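Local coordinates for extracellular solute-binding protein family 1 (Alicyclobacillus acidocaldarius subsp. acidocaldarius, PDB 4OVJ) that probably binds a solute outside the cell and passes it to a membrane transporter, as other family 1 extracellular solute-binding proteins do, at residues V25-G30 / T304-Q309; G63-Y68 / Q86-Y91; L101-G106 / G128-P133; P294-S299 / L329-P334. All blocks are in the same frame, centred on the assembly; numbering follows the deposited sequence.

Contact 1 (V25-G30 / T304-Q309); sequences VTLTFG and TKYPQQ
An alpha/beta layer of the solute-binding fold closes here: strand 25-31, on its way through the sheet, receives the first turn of helix 307-319. No direct hydrogen bond joins the two segments; side chains and one water do the work. Y306, at the N-cap position, turns its CG anti to the carbonyl carbon (chi1 -51°) and sends its ring to meet V25 tip to tip. V25 CB stands 3.9 Å from the centroid of the Y306 ring and only 6° off its normal, a CH-pi contact over the face. The opposite face is backed by the neighbouring K305, whose CB lies 3.9 Å above the plane of the Y306 ring, so the ring is clamped between the two. The branches of V25 divide the labour, CG1 settling on the ring and CG2 on the aliphatic part of Q309, 3.7 Å from Q309 CG. L27 also uses both branches: CD2 reaches Y306 CB at 3.7 Å, while CD1 approaches Q309 O at 3.6 Å. At the polar rim a water accepts from T26 N at 2.9 Å and is hydrogen-bonded to Y306 OH as well. Before the helix, Y306 N donates to T304 OG1 (3.1 Å) in an ST turn. D83 joins the two sides from outside, with one carboxylate oxygen hydrogen-bonded to T304 OG1 and the other to T28 N. Helix turn laid against a partly parallel sheet, with aliphatic strand residues filling the seam, is the arrangement of the alpha/beta lobes of periplasmic-binding-protein folds.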
loop_
_atom_site.group_PDB
_atom_site.type_symbol
_atom_site.label_atom_id
_atom_site.label_comp_id
_atom_site.label_asym_id
_atom_site.label_seq_id
_atom_site.Cartn_x
_atom_site.Cartn_y
_atom_site.Cartn_z
ATOM N N VAL A 25 -14.713 -21.668 24.358
ATOM C CA VAL A 25 -14.865 -20.230 24.596
ATOM C C VAL A 25 -15.398 -19.590 23.336
ATOM O O VAL A 25 -15.335 -20.185 22.260
ATOM C CB VAL A 25 -13.528 -19.541 24.993
ATOM C CG1 VAL A 25 -12.881 -20.236 26.184
ATOM C CG2 VAL A 25 -12.568 -19.457 23.820
ATOM N N THR A 26 -15.914 -18.376 23.482
ATOM C CA THR A 26 -16.358 -17.555 22.370
ATOM C C THR A 26 -15.563 -16.252 22.319
ATOM O O THR A 26 -15.406 -15.561 23.339
ATOM C CB THR A 26 -17.848 -17.221 22.495
ATOM O OG1 THR A 26 -18.597 -18.433 22.480
ATOM C CG2 THR A 26 -18.318 -16.314 21.350
ATOM N N LEU A 27 -15.070 -15.933 21.125
ATOM C CA LEU A 27 -14.404 -14.665 20.844
ATOM C C LEU A 27 -15.306 -13.822 19.978
ATOM O O LEU A 27 -15.858 -14.328 18.999
ATOM C CB LEU A 27 -13.113 -14.882 20.054
ATOM C CG LEU A 27 -12.045 -15.760 20.691
ATOM C CD1 LEU A 27 -10.966 -16.113 19.682
ATOM C CD2 LEU A 27 -11.429 -15.044 21.875
ATOM N N THR A 28 -15.437 -12.539 20.301
ATOM C CA THR A 28 -16.100 -11.586 19.396
ATOM C C THR A 28 -15.061 -10.971 18.451
ATOM O O THR A 28 -13.911 -10.782 18.828
ATOM C CB THR A 28 -16.798 -10.468 20.182
ATOM O OG1 THR A 28 -15.896 -9.954 21.159
ATOM C CG2 THR A 28 -18.049 -11.012 20.861
ATOM N N PHE A 29 -15.479 -10.671 17.224
ATOM C CA PHE A 29 -14.584 -10.252 16.152
ATOM C C PHE A 29 -15.242 -9.137 15.363
ATOM O O PHE A 29 -16.186 -9.378 14.611
ATOM C CB PHE A 29 -14.285 -11.446 15.251
ATOM C CG PHE A 29 -13.491 -11.127 13.995
ATOM C CD1 PHE A 29 -12.559 -10.103 13.949
ATOM C CD2 PHE A 29 -13.641 -11.931 12.873
ATOM C CE1 PHE A 29 -11.811 -9.863 12.805
ATOM C CE2 PHE A 29 -12.908 -11.690 11.732
ATOM C CZ PHE A 29 -11.986 -10.663 11.694
ATOM N N GLY A 30 -14.739 -7.917 15.559
ATOM C CA GLY A 30 -15.235 -6.746 14.857
ATOM C C GLY A 30 -14.404 -6.458 13.613
ATOM O O GLY A 30 -13.187 -6.546 13.637
ATOM N N THR A 304 -9.185 -8.697 26.840
ATOM C CA THR A 304 -9.843 -9.933 26.473
ATOM C C THR A 304 -9.648 -10.978 27.580
ATOM O O THR A 304 -8.574 -11.090 28.168
ATOM C CB THR A 304 -9.364 -10.507 25.125
ATOM O OG1 THR A 304 -10.090 -11.706 24.866
ATOM C CG2 THR A 304 -7.877 -10.849 25.123
ATOM N N LYS A 305 -10.703 -11.733 27.858
ATOM C CA LYS A 305 -10.616 -12.841 28.799
ATOM C C LYS A 305 -9.875 -14.044 28.223
ATOM O O LYS A 305 -9.472 -14.934 28.977
ATOM C CB LYS A 305 -12.021 -13.261 29.235
ATOM C CG LYS A 305 -12.730 -12.155 29.994
ATOM C CD LYS A 305 -14.152 -12.515 30.367
ATOM C CE LYS A 305 -14.813 -11.356 31.094
ATOM N NZ LYS A 305 -16.293 -11.495 31.077
ATOM N N TYR A 306 -9.681 -14.055 26.901
ATOM C CA TYR A 306 -9.174 -15.226 26.184
ATOM C C TYR A 306 -7.997 -14.891 25.273
ATOM O O TYR A 306 -8.043 -15.154 24.063
ATOM C CB TYR A 306 -10.310 -15.827 25.363
ATOM C CG TYR A 306 -11.550 -16.074 26.177
ATOM C CD1 TYR A 306 -11.516 -16.915 27.285
ATOM C CD2 TYR A 306 -12.751 -15.445 25.858
ATOM C CE1 TYR A 306 -12.655 -17.145 28.040
ATOM C CE2 TYR A 306 -13.892 -15.663 26.607
ATOM C CZ TYR A 306 -13.833 -16.510 27.695
ATOM O OH TYR A 306 -14.961 -16.723 28.425
ATOM N N PRO A 307 -6.920 -14.345 25.850
ATOM C CA PRO A 307 -5.802 -13.960 24.991
ATOM C C PRO A 307 -5.153 -15.112 24.209
ATOM O O PRO A 307 -4.735 -14.894 23.075
ATOM C CB PRO A 307 -4.815 -13.299 25.958
ATOM C CG PRO A 307 -5.142 -13.870 27.298
ATOM C CD PRO A 307 -6.625 -14.103 27.282
ATOM N N GLN A 308 -5.084 -16.310 24.784
ATOM C CA GLN A 308 -4.475 -17.435 24.085
ATOM C C GLN A 308 -5.290 -17.820 22.850
ATOM O O GLN A 308 -4.735 -18.030 21.770
ATOM C CB GLN A 308 -4.304 -18.627 25.027
ATOM C CG GLN A 308 -3.495 -18.286 26.273
ATOM C CD GLN A 308 -3.581 -19.355 27.344
ATOM O OE1 GLN A 308 -3.022 -20.442 27.200
ATOM N NE2 GLN A 308 -4.282 -19.049 28.430
ATOM N N GLN A 309 -6.607 -17.884 23.002
ATOM C CA GLN A 309 -7.484 -18.219 21.873
ATOM C C GLN A 309 -7.514 -17.068 20.852
ATOM O O GLN A 309 -7.586 -17.302 19.650
ATOM C CB GLN A 309 -8.881 -18.559 22.358
ATOM C CG GLN A 309 -8.970 -19.850 23.169
ATOM C CD GLN A 309 -8.787 -19.657 24.667
ATOM O OE1 GLN A 309 -8.283 -18.631 25.136
ATOM N NE2 GLN A 309 -9.233 -20.650 25.435
HETATM O O HOH W 1 -16.734 -17.850 26.251
#

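Contact 2 (G63-Y68 / Q86-Y91); sequences GPFNQY and QMDYEY
In the alpha/beta fold of this binding protein, the N-terminal turn of helix 65-77 faces the end of strand 84-87, where D88 opens an Asx turn. The close side is made by Y68 and F65, each with CG anti to its backbone N. Y68 OH donates to Q86 O at 2.7 Å, in the carbonyl plane and on a lone pair, with the C=O...O angle at 132°; the side-chain amide of Q86 is engaged elsewhere, its OE1 by R331 and its NE2 by W32 O. F65 brings its ring edge to the carboxylate of D88, CE2 3.5 Å from D88 CG, and the two planes stand 89° apart. That carboxylate also accepts from E90 N, at 3.0 Å from D88 OD2, from above its plane. An alanine at D88 would probably loosen this turn, since the acceptor for E90 N and the group against the F65 edge would both be gone. Toward solvent the fit slackens: F65 CZ meets Y91 CE2 obliquely at 3.8 Å, and E90 OE1 is farther still. There the two segments are joined by water, which donates to N66 OD1 at 2.8 Å and lies 2.6 Å from Y91 OH.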
loop_
_atom_site.group_PDB
_atom_site.type_symbol
_atom_site.label_atom_id
_atom_site.label_comp_id
_atom_site.label_asym_id
_atom_site.label_seq_id
_atom_site.Cartn_x
_atom_site.Cartn_y
_atom_site.Cartn_z
ATOM N N GLY A 63 -20.068 -2.700 9.155
ATOM C CA GLY A 63 -20.364 -1.954 7.927
ATOM C C GLY A 63 -19.122 -1.293 7.351
ATOM O O GLY A 63 -18.009 -1.721 7.614
ATOM N N PRO A 64 -19.302 -0.228 6.568
ATOM C CA PRO A 64 -18.153 0.473 6.005
ATOM C C PRO A 64 -17.257 1.130 7.073
ATOM O O PRO A 64 -17.677 1.334 8.218
ATOM C CB PRO A 64 -18.791 1.550 5.118
ATOM C CG PRO A 64 -20.192 1.117 4.897
ATOM C CD PRO A 64 -20.580 0.362 6.133
ATOM N N PHE A 65 -16.046 1.460 6.649
ATOM C CA PHE A 65 -14.980 2.035 7.482
ATOM C C PHE A 65 -15.465 3.059 8.510
ATOM O O PHE A 65 -15.281 2.871 9.704
ATOM C CB PHE A 65 -13.913 2.644 6.552
ATOM C CG PHE A 65 -12.686 3.178 7.255
ATOM C CD1 PHE A 65 -12.639 4.482 7.700
ATOM C CD2 PHE A 65 -11.556 2.380 7.404
ATOM C CE1 PHE A 65 -11.500 4.971 8.326
ATOM C CE2 PHE A 65 -10.410 2.866 8.015
ATOM C CZ PHE A 65 -10.386 4.163 8.483
ATOM N N ASN A 66 -16.081 4.142 8.051
ATOM C CA ASN A 66 -16.447 5.218 8.965
ATOM C C ASN A 66 -17.501 4.779 9.978
ATOM O O ASN A 66 -17.425 5.126 11.161
ATOM C CB ASN A 66 -16.928 6.441 8.186
ATOM C CG ASN A 66 -15.798 7.182 7.497
ATOM O OD1 ASN A 66 -14.673 7.233 7.992
ATOM N ND2 ASN A 66 -16.101 7.785 6.354
ATOM N N GLN A 67 -18.472 3.997 9.520
ATOM C CA GLN A 67 -19.521 3.495 10.404
ATOM C C GLN A 67 -18.917 2.616 11.485
ATOM O O GLN A 67 -19.236 2.751 12.669
ATOM C CB GLN A 67 -20.554 2.695 9.621
ATOM C CG GLN A 67 -21.736 2.247 10.462
ATOM C CD GLN A 67 -22.731 1.428 9.672
ATOM O OE1 GLN A 67 -23.249 0.424 10.154
ATOM N NE2 GLN A 67 -23.005 1.856 8.450
ATOM N N TYR A 68 -18.026 1.726 11.066
ATOM C CA TYR A 68 -17.338 0.818 11.985
ATOM C C TYR A 68 -16.574 1.576 13.057
ATOM O O TYR A 68 -16.763 1.323 14.246
ATOM C CB TYR A 68 -16.388 -0.079 11.223
ATOM C CG TYR A 68 -15.450 -0.896 12.073
ATOM C CD1 TYR A 68 -15.877 -2.053 12.708
ATOM C CD2 TYR A 68 -14.113 -0.532 12.201
ATOM C CE1 TYR A 68 -15.003 -2.812 13.472
ATOM C CE2 TYR A 68 -13.231 -1.296 12.935
ATOM C CZ TYR A 68 -13.688 -2.436 13.577
ATOM O OH TYR A 68 -12.817 -3.212 14.281
ATOM N N GLN A 86 -10.456 -5.533 13.809
ATOM C CA GLN A 86 -9.769 -5.051 12.626
ATOM C C GLN A 86 -9.432 -3.573 12.902
ATOM O O GLN A 86 -10.248 -2.829 13.453
ATOM C CB GLN A 86 -10.625 -5.235 11.386
ATOM C CG GLN A 86 -9.882 -5.165 10.070
ATOM C CD GLN A 86 -10.804 -5.586 8.952
ATOM O OE1 GLN A 86 -11.004 -6.772 8.696
ATOM N NE2 GLN A 86 -11.416 -4.627 8.326
HETATM N N MSE A 87 -8.205 -3.178 12.581
HETATM C CA MSE A 87 -7.684 -1.866 12.943
HETATM C C MSE A 87 -7.064 -1.237 11.726
HETATM O O MSE A 87 -6.622 -1.929 10.810
HETATM C CB MSE A 87 -6.701 -2.069 14.090
HETATM C CG MSE A 87 -6.032 -0.812 14.647
HETATM SE SE MSE A 87 -7.313 0.493 15.368
HETATM C CE MSE A 87 -8.585 -0.623 16.368
ATOM N N ASP A 88 -7.050 0.089 11.716
ATOM C CA ASP A 88 -6.474 0.856 10.631
ATOM C C ASP A 88 -5.280 1.681 11.121
ATOM O O ASP A 88 -5.229 2.123 12.277
ATOM C CB ASP A 88 -7.491 1.797 10.013
ATOM C CG ASP A 88 -6.966 2.443 8.725
ATOM O OD1 ASP A 88 -6.889 1.740 7.686
ATOM O OD2 ASP A 88 -6.621 3.648 8.754
ATOM N N TYR A 89 -4.332 1.898 10.219
ATOM C CA TYR A 89 -3.131 2.688 10.510
ATOM C C TYR A 89 -3.447 4.070 11.082
ATOM O O TYR A 89 -2.724 4.560 11.956
ATOM C CB TYR A 89 -2.277 2.806 9.241
ATOM C CG TYR A 89 -0.846 3.240 9.457
ATOM C CD1 TYR A 89 -0.048 2.652 10.436
ATOM C CD2 TYR A 89 -0.281 4.228 8.660
ATOM C CE1 TYR A 89 1.266 3.047 10.628
ATOM C CE2 TYR A 89 1.031 4.630 8.834
ATOM C CZ TYR A 89 1.805 4.042 9.827
ATOM O OH TYR A 89 3.105 4.449 10.005
ATOM N N GLU A 90 -4.523 4.687 10.604
ATOM C CA GLU A 90 -4.962 6.008 11.078
ATOM C C GLU A 90 -5.311 6.049 12.580
ATOM O O GLU A 90 -5.133 7.086 13.243
ATOM C CB GLU A 90 -6.183 6.468 10.258
ATOM C CG GLU A 90 -6.802 7.780 10.737
ATOM C CD GLU A 90 -7.902 8.314 9.834
ATOM O OE1 GLU A 90 -8.325 7.610 8.884
ATOM O OE2 GLU A 90 -8.351 9.455 10.090
ATOM N N TYR A 91 -5.833 4.945 13.101
ATOM C CA TYR A 91 -6.392 4.914 14.448
ATOM C C TYR A 91 -5.617 4.098 15.474
ATOM O O TYR A 91 -5.904 4.167 16.678
ATOM C CB TYR A 91 -7.814 4.381 14.374
ATOM C CG TYR A 91 -8.780 5.318 13.675
ATOM C CD1 TYR A 91 -8.994 6.606 14.143
ATOM C CD2 TYR A 91 -9.469 4.915 12.550
ATOM C CE1 TYR A 91 -9.876 7.461 13.503
ATOM C CE2 TYR A 91 -10.359 5.751 11.911
ATOM C CZ TYR A 91 -10.559 7.018 12.384
ATOM O OH TYR A 91 -11.446 7.835 11.733
HETATM O O HOH W 2 -13.517 6.779 10.476
#

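Contact 3 (L101-G106 / G128-P133); sequences LLNLKG and GLYGIP
An Asx turn at N103 ties the loop after helix 92-98 to strand 128-144, and its carboxamide oxygen serves two backbone donors at once. Within the turn K105 N donates to N103 OD1 at 3.0 Å; across the contact L129 N does the same, also 3.0 Å from N103 OD1. Neither approaches on a lone pair: the donors sit above the carbonyl plane, by 40° for K105 N and 49° for L129 N, and between them they would fix the rotation of the amide. The strand returns the bond through L129 O, which takes L104 N at 2.7 Å, nearly straight at 172°, so that N-H and C=O of the same strand residue are both satisfied by the loop. N103 CA adds a weaker CA-H...O contact to that carbonyl. Beside it a water lies 2.8 Å from L102 O and equally 2.8 Å from Y130 O; with more acceptors around it than protons, it probably shares its donations. Y130 O has a second donor in S299 OG of the adjoining strand, 293-300. The ring of Y130 turns its edge to the loop backbone, and its hydroxyl comes so near G128 that a CB there would clash with it. Beyond these polar links L104, with CG anti to its carbonyl carbon, sets its CD1 obliquely against I132 CG1 at 3.9 Å; ring atom Y130 CD1 meets L101 O at 3.3 Å.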
loop_
_atom_site.group_PDB
_atom_site.type_symbol
_atom_site.label_atom_id
_atom_site.label_comp_id
_atom_site.label_asym_id
_atom_site.label_seq_id
_atom_site.Cartn_x
_atom_site.Cartn_y
_atom_site.Cartn_z
ATOM N N LEU A 101 -5.502 -1.947 23.416
ATOM C CA LEU A 101 -4.952 -3.000 22.567
ATOM C C LEU A 101 -3.884 -3.815 23.283
ATOM O O LEU A 101 -2.978 -3.267 23.928
ATOM C CB LEU A 101 -4.373 -2.397 21.285
ATOM C CG LEU A 101 -5.327 -1.541 20.450
ATOM C CD1 LEU A 101 -4.659 -1.061 19.167
ATOM C CD2 LEU A 101 -6.593 -2.308 20.126
ATOM N N LEU A 102 -3.986 -5.133 23.127
ATOM C CA LEU A 102 -3.037 -6.069 23.689
ATOM C C LEU A 102 -1.684 -5.937 23.008
ATOM O O LEU A 102 -1.593 -5.864 21.785
ATOM C CB LEU A 102 -3.549 -7.498 23.525
ATOM C CG LEU A 102 -2.806 -8.595 24.267
ATOM C CD1 LEU A 102 -2.995 -8.445 25.760
ATOM C CD2 LEU A 102 -3.333 -9.938 23.805
ATOM N N ASN A 103 -0.630 -5.906 23.807
ATOM C CA ASN A 103 0.728 -5.930 23.273
ATOM C C ASN A 103 1.036 -7.343 22.789
ATOM O O ASN A 103 1.077 -8.294 23.579
ATOM C CB ASN A 103 1.745 -5.473 24.328
ATOM C CG ASN A 103 3.141 -5.280 23.764
ATOM O OD1 ASN A 103 3.437 -5.627 22.626
ATOM N ND2 ASN A 103 4.014 -4.736 24.583
ATOM N N LEU A 104 1.226 -7.464 21.480
ATOM C CA LEU A 104 1.443 -8.736 20.809
ATOM C C LEU A 104 2.910 -9.103 20.679
ATOM O O LEU A 104 3.234 -10.181 20.173
ATOM C CB LEU A 104 0.798 -8.701 19.402
ATOM C CG LEU A 104 -0.662 -8.238 19.338
ATOM C CD1 LEU A 104 -1.133 -8.164 17.895
ATOM C CD2 LEU A 104 -1.559 -9.120 20.188
ATOM N N LYS A 105 3.803 -8.227 21.132
ATOM C CA LYS A 105 5.235 -8.485 21.011
ATOM C C LYS A 105 5.572 -9.776 21.739
ATOM O O LYS A 105 5.224 -9.960 22.910
ATOM C CB LYS A 105 6.067 -7.321 21.563
ATOM C CG LYS A 105 7.577 -7.479 21.386
ATOM C CD LYS A 105 8.308 -6.353 22.114
ATOM C CE LYS A 105 9.783 -6.654 22.316
ATOM N NZ LYS A 105 10.554 -6.408 21.072
ATOM N N GLY A 106 6.212 -10.685 21.017
ATOM C CA GLY A 106 6.618 -11.967 21.578
ATOM C C GLY A 106 5.482 -12.914 21.933
ATOM O O GLY A 106 5.694 -13.874 22.686
ATOM N N GLY A 128 5.745 -1.252 21.809
ATOM C CA GLY A 128 4.813 -2.381 21.862
ATOM C C GLY A 128 4.265 -2.636 20.475
ATOM O O GLY A 128 4.193 -1.707 19.654
ATOM N N LEU A 129 3.876 -3.882 20.214
ATOM C CA LEU A 129 3.280 -4.259 18.928
ATOM C C LEU A 129 1.776 -4.408 19.129
ATOM O O LEU A 129 1.330 -5.322 19.802
ATOM C CB LEU A 129 3.887 -5.573 18.434
ATOM C CG LEU A 129 3.273 -6.204 17.188
ATOM C CD1 LEU A 129 3.444 -5.304 15.979
ATOM C CD2 LEU A 129 3.870 -7.587 16.945
ATOM N N TYR A 130 0.993 -3.518 18.537
ATOM C CA TYR A 130 -0.443 -3.473 18.827
ATOM C C TYR A 130 -1.368 -3.905 17.697
ATOM O O TYR A 130 -2.583 -3.977 17.870
ATOM C CB TYR A 130 -0.801 -2.082 19.347
ATOM C CG TYR A 130 -0.104 -1.824 20.663
ATOM C CD1 TYR A 130 -0.546 -2.431 21.832
ATOM C CD2 TYR A 130 1.009 -0.997 20.730
ATOM C CE1 TYR A 130 0.081 -2.208 23.037
ATOM C CE2 TYR A 130 1.651 -0.769 21.932
ATOM C CZ TYR A 130 1.184 -1.375 23.084
ATOM O OH TYR A 130 1.825 -1.147 24.271
ATOM N N GLY A 131 -0.790 -4.193 16.549
ATOM C CA GLY A 131 -1.541 -4.723 15.429
ATOM C C GLY A 131 -0.587 -5.402 14.478
ATOM O O GLY A 131 0.564 -5.011 14.366
ATOM N N ILE A 132 -1.078 -6.422 13.795
ATOM C CA ILE A 132 -0.299 -7.091 12.765
ATOM C C ILE A 132 -0.964 -6.851 11.400
ATOM O O ILE A 132 -2.160 -7.116 11.230
ATOM C CB ILE A 132 -0.139 -8.579 13.069
ATOM C CG1 ILE A 132 0.557 -8.737 14.444
ATOM C CG2 ILE A 132 0.684 -9.235 11.970
ATOM C CD1 ILE A 132 0.664 -10.152 14.935
ATOM N N PRO A 133 -0.204 -6.297 10.438
ATOM C CA PRO A 133 -0.785 -6.058 9.123
ATOM C C PRO A 133 -1.335 -7.342 8.553
ATOM O O PRO A 133 -0.717 -8.402 8.716
ATOM C CB PRO A 133 0.405 -5.549 8.301
ATOM C CG PRO A 133 1.285 -4.898 9.308
ATOM C CD PRO A 133 1.183 -5.786 10.511
HETATM O O HOH W 3 -3.396 -5.892 19.705
#

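Contact 4 (P294-S299 / L329-P334); sequences PSQFWS and LVRGIP
Q296 OE1 is the best-held polar atom between strand 293-300 and the loop leading to strand 333-334: two donors grip it, R331 NE at 2.7 Å and N134 ND2 from the adjoining strand 128-144. R331 NE lies 40° out of the amide's carbonyl plane, whereas Q296 OE1 lies in the plane of the guanidinium, the two flat groups standing 87° apart. Q296 reaches it with chi1 at -29°, away from a staggered position. R331 is extended from CG to NE, and W298 turns the edge of its indole to one face of the R331 guanidinium, CH2 standing 3.8 Å above that plane, offset toward the rim. R331 NH2 is taken up beyond by Q86 OE1 and T41 OG1. At the backbone S295 OG donates to R331 O at 2.6 Å, in the carbonyl plane. The next residue, G332, could not carry a CB, which would sit 2.9 Å from S295 OG. An alanine at R331 would probably disconnect Q296, Q86 and T41 from this loop, although the bond to the backbone carbonyl might survive. R331 NE and NH2 thus meet neutral amide and hydroxyl oxygens, which the positive charge would probably polarise; no salt bridge joins the two segments.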
loop_
_atom_site.group_PDB
_atom_site.type_symbol
_atom_site.label_atom_id
_atom_site.label_comp_id
_atom_site.label_asym_id
_atom_site.label_seq_id
_atom_site.Cartn_x
_atom_site.Cartn_y
_atom_site.Cartn_z
ATOM N N PRO A 294 0.617 -1.315 4.792
ATOM C CA PRO A 294 -0.304 -2.263 5.405
ATOM C C PRO A 294 -1.747 -1.882 5.091
ATOM O O PRO A 294 -2.158 -0.739 5.321
ATOM C CB PRO A 294 0.007 -2.125 6.894
ATOM C CG PRO A 294 0.411 -0.697 7.049
ATOM C CD PRO A 294 1.080 -0.292 5.759
ATOM N N SER A 295 -2.520 -2.809 4.542
ATOM C CA SER A 295 -3.890 -2.479 4.173
ATOM C C SER A 295 -4.720 -2.197 5.421
ATOM O O SER A 295 -5.511 -1.257 5.467
ATOM C CB SER A 295 -4.513 -3.633 3.406
ATOM O OG SER A 295 -3.724 -3.915 2.267
ATOM N N GLN A 296 -4.542 -3.061 6.402
ATOM C CA GLN A 296 -5.285 -3.044 7.656
ATOM C C GLN A 296 -4.486 -3.889 8.621
ATOM O O GLN A 296 -3.456 -4.436 8.250
ATOM C CB GLN A 296 -6.691 -3.655 7.540
ATOM C CG GLN A 296 -7.400 -3.577 6.213
ATOM C CD GLN A 296 -8.661 -4.403 6.199
ATOM O OE1 GLN A 296 -8.723 -5.485 6.814
ATOM N NE2 GLN A 296 -9.669 -3.918 5.504
ATOM N N PHE A 297 -4.963 -3.997 9.851
ATOM C CA PHE A 297 -4.303 -4.751 10.906
ATOM C C PHE A 297 -5.308 -5.612 11.648
ATOM O O PHE A 297 -6.479 -5.252 11.757
ATOM C CB PHE A 297 -3.694 -3.828 11.972
ATOM C CG PHE A 297 -2.618 -2.928 11.480
ATOM C CD1 PHE A 297 -2.934 -1.758 10.809
ATOM C CD2 PHE A 297 -1.278 -3.210 11.739
ATOM C CE1 PHE A 297 -1.941 -0.921 10.340
ATOM C CE2 PHE A 297 -0.284 -2.356 11.291
ATOM C CZ PHE A 297 -0.618 -1.220 10.577
ATOM N N TRP A 298 -4.824 -6.722 12.206
ATOM C CA TRP A 298 -5.540 -7.443 13.247
ATOM C C TRP A 298 -4.990 -6.991 14.598
ATOM O O TRP A 298 -3.782 -7.004 14.809
ATOM C CB TRP A 298 -5.349 -8.954 13.144
ATOM C CG TRP A 298 -5.686 -9.571 11.839
ATOM C CD1 TRP A 298 -4.874 -10.384 11.113
ATOM C CD2 TRP A 298 -6.903 -9.447 11.091
ATOM N NE1 TRP A 298 -5.504 -10.787 9.970
ATOM C CE2 TRP A 298 -6.751 -10.223 9.925
ATOM C CE3 TRP A 298 -8.104 -8.755 11.288
ATOM C CZ2 TRP A 298 -7.747 -10.316 8.963
ATOM C CZ3 TRP A 298 -9.095 -8.862 10.334
ATOM C CH2 TRP A 298 -8.911 -9.638 9.192
ATOM N N SER A 299 -5.895 -6.627 15.504
ATOM C CA SER A 299 -5.543 -6.255 16.863
ATOM C C SER A 299 -6.424 -7.053 17.838
ATOM O O SER A 299 -7.503 -7.541 17.480
ATOM C CB SER A 299 -5.752 -4.755 17.069
ATOM O OG SER A 299 -4.843 -3.956 16.311
ATOM N N LEU A 329 -7.379 -12.068 -2.290
ATOM C CA LEU A 329 -6.598 -10.856 -2.508
ATOM C C LEU A 329 -7.445 -9.608 -2.271
ATOM O O LEU A 329 -7.045 -8.503 -2.603
ATOM C CB LEU A 329 -6.012 -10.842 -3.924
ATOM C CG LEU A 329 -4.694 -11.597 -4.082
ATOM C CD1 LEU A 329 -4.945 -13.074 -4.271
ATOM C CD2 LEU A 329 -3.906 -11.041 -5.262
ATOM N N VAL A 330 -8.593 -9.792 -1.628
ATOM C CA VAL A 330 -9.566 -8.741 -1.469
ATOM C C VAL A 330 -8.976 -7.516 -0.734
ATOM O O VAL A 330 -9.142 -6.381 -1.173
ATOM C CB VAL A 330 -10.836 -9.311 -0.751
ATOM C CG1 VAL A 330 -11.854 -8.221 -0.496
ATOM C CG2 VAL A 330 -11.454 -10.449 -1.571
ATOM N N ARG A 331 -8.250 -7.756 0.353
ATOM C CA ARG A 331 -7.626 -6.671 1.136
ATOM C C ARG A 331 -6.236 -6.259 0.643
ATOM O O ARG A 331 -5.673 -5.259 1.097
ATOM C CB ARG A 331 -7.502 -7.107 2.584
ATOM C CG ARG A 331 -8.823 -7.214 3.318
ATOM C CD ARG A 331 -8.565 -7.850 4.669
ATOM N NE ARG A 331 -9.681 -7.726 5.606
ATOM C CZ ARG A 331 -10.756 -8.515 5.641
ATOM N NH1 ARG A 331 -10.921 -9.511 4.778
ATOM N NH2 ARG A 331 -11.681 -8.307 6.561
ATOM N N GLY A 332 -5.682 -7.041 -0.268
ATOM C CA GLY A 332 -4.325 -6.861 -0.740
ATOM C C GLY A 332 -3.588 -8.186 -0.822
ATOM O O GLY A 332 -4.188 -9.261 -0.763
ATOM N N ILE A 333 -2.272 -8.099 -0.966
ATOM C CA ILE A 333 -1.422 -9.275 -1.039
ATOM C C ILE A 333 -1.278 -9.884 0.356
ATOM O O ILE A 333 -1.068 -9.156 1.321
ATOM C CB ILE A 333 -0.038 -8.899 -1.577
ATOM C CG1 ILE A 333 -0.190 -8.347 -2.990
ATOM C CG2 ILE A 333 0.884 -10.108 -1.582
ATOM C CD1 ILE A 333 -1.073 -9.229 -3.838
ATOM N N PRO A 334 -1.384 -11.218 0.473
ATOM C CA PRO A 334 -1.245 -11.829 1.788
ATOM C C PRO A 334 0.058 -11.472 2.480
ATOM O O PRO A 334 1.125 -11.444 1.855
ATOM C CB PRO A 334 -1.288 -13.323 1.492
ATOM C CG PRO A 334 -2.117 -13.421 0.261
ATOM C CD PRO A 334 -1.772 -12.207 -0.545
#

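In the fold
From the N terminus, strand 25-31 enters the sheet first, and contact 1 closes only when the chain returns at helix 307-319, a loop of more than 270 residues. Contacts 2 and 3 both fall inside that loop and follow one another in series: the first joins helix 65-77 to strand 84-87, the second the loop after helix 92-98 to strand 128-144. Contact 4 opens on strand 293-300, before contact 1 has closed, and ends beyond it at 329-334, so the two cross. All four reach one mixed sheet, in which strand 293-300 runs between strands 84-87 and 128-144, bringing contact 4 against both contacts 2 and 3.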